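Local structure of fatty-acid-binding protein 1 (Arabidopsis thaliana, 4DOO) at residues His171-Cys174 against Arg175-Asp179. The protein is a plastid protein of chalcone-isomerase-like fold that binds fatty acids, preferentially saturated ones, and may take part in alpha-linolenic acid metabolism. Numbering follows the deposited sequence.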
ATOM      1  N   HIS A 171      10.701  -7.049   7.782  1.00 26.03           N
ATOM      2  CA  HIS A 171      11.083  -6.395   6.540  1.00 27.08           C
ATOM      3  C   HIS A 171      10.375  -7.122   5.397  1.00 23.40           C
ATOM      4  O   HIS A 171       9.880  -6.503   4.455  1.00 19.27           O
ATOM      5  CB  HIS A 171      12.601  -6.483   6.363  1.00 31.80           C
ATOM      6  CG  HIS A 171      13.128  -5.667   5.226  1.00 39.49           C
ATOM      7  ND1 HIS A 171      12.771  -5.897   3.914  1.00 44.61           N
ATOM      8  CD2 HIS A 171      13.997  -4.629   5.202  1.00 42.63           C
ATOM      9  CE1 HIS A 171      13.396  -5.034   3.132  1.00 45.04           C
ATOM     10  NE2 HIS A 171      14.147  -4.254   3.890  1.00 46.81           N
ATOM     11  N   LEU A 172      10.318  -8.447   5.500  1.00 20.63           N
ATOM     12  CA  LEU A 172       9.677  -9.270   4.480  1.00 20.32           C
ATOM     13  C   LEU A 172       8.192  -8.943   4.308  1.00 18.49           C
ATOM     14  O   LEU A 172       7.717  -8.745   3.186  1.00 17.75           O
ATOM     15  CB  LEU A 172       9.842 -10.752   4.829  1.00 19.78           C
ATOM     16  CG  LEU A 172       9.134 -11.747   3.910  1.00 22.46           C
ATOM     17  CD1 LEU A 172       9.629 -11.573   2.484  1.00 23.49           C
ATOM     18  CD2 LEU A 172       9.396 -13.165   4.404  1.00 24.03           C
ATOM     19  N   LEU A 173       7.462  -8.896   5.415  1.00 16.71           N
ATOM     20  CA  LEU A 173       6.035  -8.591   5.362  1.00 19.47           C
ATOM     21  C   LEU A 173       5.782  -7.196   4.790  1.00 17.43           C
ATOM     22  O   LEU A 173       4.906  -7.018   3.947  1.00 17.40           O
ATOM     23  CB  LEU A 173       5.410  -8.697   6.756  1.00 17.27           C
ATOM     24  CG  LEU A 173       3.891  -8.502   6.819  1.00 18.29           C
ATOM     25  CD1 LEU A 173       3.195  -9.522   5.928  1.00 21.11           C
ATOM     26  CD2 LEU A 173       3.422  -8.650   8.259  1.00 22.97           C
ATOM     27  N   CYS A 174       6.550  -6.209   5.246  1.00 20.19           N
ATOM     28  CA  CYS A 174       6.379  -4.846   4.747  1.00 21.08           C
ATOM     29  C   CYS A 174       6.560  -4.804   3.239  1.00 21.89           C
ATOM     30  O   CYS A 174       5.740  -4.237   2.519  1.00 19.16           O
ATOM     31  CB  CYS A 174       7.382  -3.896   5.401  1.00 24.92           C
ATOM     32  SG  CYS A 174       6.993  -3.471   7.101  1.00 25.98           S
ATOM     33  N   ARG A 175       7.641  -5.418   2.772  1.00 20.11           N
ATOM     34  CA  ARG A 175       7.960  -5.464   1.351  1.00 21.31           C
ATOM     35  C   ARG A 175       6.857  -6.152   0.551  1.00 19.53           C
ATOM     36  O   ARG A 175       6.439  -5.663  -0.501  1.00 20.86           O
ATOM     37  CB  ARG A 175       9.272  -6.223   1.154  1.00 22.65           C
ATOM     38  CG  ARG A 175       9.878  -6.092  -0.216  1.00 31.61           C
ATOM     39  CD  ARG A 175      10.348  -4.672  -0.457  1.00 38.57           C
ATOM     40  NE  ARG A 175      11.325  -4.616  -1.534  1.00 45.43           N
ATOM     41  CZ  ARG A 175      11.086  -4.999  -2.784  1.00 47.41           C
ATOM     42  NH1 ARG A 175       9.893  -5.465  -3.131  1.00 49.57           N
ATOM     43  NH2 ARG A 175      12.049  -4.925  -3.684  1.00 49.83           N
ATOM     44  N   SER A 176       6.394  -7.292   1.052  1.00 16.84           N
ATOM     45  CA  SER A 176       5.353  -8.060   0.376  1.00 17.10           C
ATOM     46  C   SER A 176       4.050  -7.287   0.210  1.00 16.26           C
ATOM     47  O   SER A 176       3.486  -7.233  -0.885  1.00 17.03           O
ATOM     48  CB  SER A 176       5.085  -9.360   1.138  1.00 17.52           C
ATOM     49  OG  SER A 176       6.249 -10.168   1.190  1.00 20.26           O
ATOM     50  N   ILE A 177       3.572  -6.690   1.294  1.00 17.01           N
ATOM     51  CA  ILE A 177       2.328  -5.933   1.237  1.00 19.00           C
ATOM     52  C   ILE A 177       2.445  -4.741   0.288  1.00 17.73           C
ATOM     53  O   ILE A 177       1.601  -4.556  -0.587  1.00 16.79           O
ATOM     54  CB  ILE A 177       1.908  -5.462   2.646  1.00 20.74           C
ATOM     55  CG1 ILE A 177       1.524  -6.683   3.490  1.00 21.72           C
ATOM     56  CG2 ILE A 177       0.725  -4.510   2.557  1.00 19.81           C
ATOM     57  CD1 ILE A 177       1.187  -6.367   4.925  1.00 27.78           C
ATOM     58  N   LEU A 178       3.495  -3.942   0.453  1.00 19.05           N
ATOM     59  CA  LEU A 178       3.702  -2.784  -0.412  1.00 17.04           C
ATOM     60  C   LEU A 178       3.823  -3.176  -1.877  1.00 15.12           C
ATOM     61  O   LEU A 178       3.410  -2.427  -2.756  1.00 16.72           O
ATOM     62  CB  LEU A 178       4.959  -2.020  -0.004  1.00 20.33           C
ATOM     63  CG  LEU A 178       4.881  -1.144   1.244  1.00 24.48           C
ATOM     64  CD1 LEU A 178       6.251  -0.544   1.529  1.00 29.73           C
ATOM     65  CD2 LEU A 178       3.848  -0.043   1.030  1.00 26.93           C
ATOM     66  N   ASP A 179       4.388  -4.352  -2.143  1.00 17.20           N
ATOM     67  CA  ASP A 179       4.564  -4.799  -3.523  1.00 17.76           C
ATOM     68  C   ASP A 179       3.237  -4.967  -4.253  1.00 16.26           C
ATOM     69  O   ASP A 179       3.180  -4.849  -5.476  1.00 17.04           O
ATOM     70  CB  ASP A 179       5.355  -6.114  -3.572  1.00 21.78           C
ATOM     71  CG  ASP A 179       5.845  -6.444  -4.974  1.00 24.68           C
ATOM     72  OD1 ASP A 179       5.257  -7.332  -5.631  1.00 25.11           O
ATOM     73  OD2 ASP A 179       6.814  -5.796  -5.423  1.00 22.48           O
TER
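Leu172 O takes two hydrogen bonds from Ser176, one from the backbone N and one from the hydroxyl OG, each at 2.9 Å. The hydroxyl swings back over the preceding turn because OG sits beside its own backbone N, anti to the carbonyl carbon (chi1 -61°), and it reaches the carbonyl from above its plane, 41° out of it. The hydroxyl of this buried serine thus finds an acceptor within its own helix, with Leu172 CD1 lying 3.9 Å from OG. An alanine here would probably leave Leu172 O with the backbone donor alone and take away the polar atom that Leu172 CD1 lies against. The other i to i+4 backbone bonds are regular, the straightest being Ile177 N to Leu173 O at 3.0 Å (174° at the hydrogen).

Apolar contact runs along another side of the helix: Leu173 CD1 meets Ile177 CD1 at 3.9 Å, the two side chains crossing at a slant, and both rest on Leu156 of strand 155-160.

Among the charged groups, Arg175 NH1 makes a long salt bridge to Asp179 OD2 at 3.9 Å; Arg175 has its stronger salt bridge with Asp78 and a cation-pi contact with Phe118, while Asp179 also pairs with Arg114.

A serine hydroxyl bonded back to the carbonyl four residues earlier is a common intrahelical arrangement; here it lies in helix 171-182 of the chalcone-isomerase-like fold, packed between sheet and helix 100-118, where the side chain of Ile177 comes to about 5 Å of a bound lauric acid.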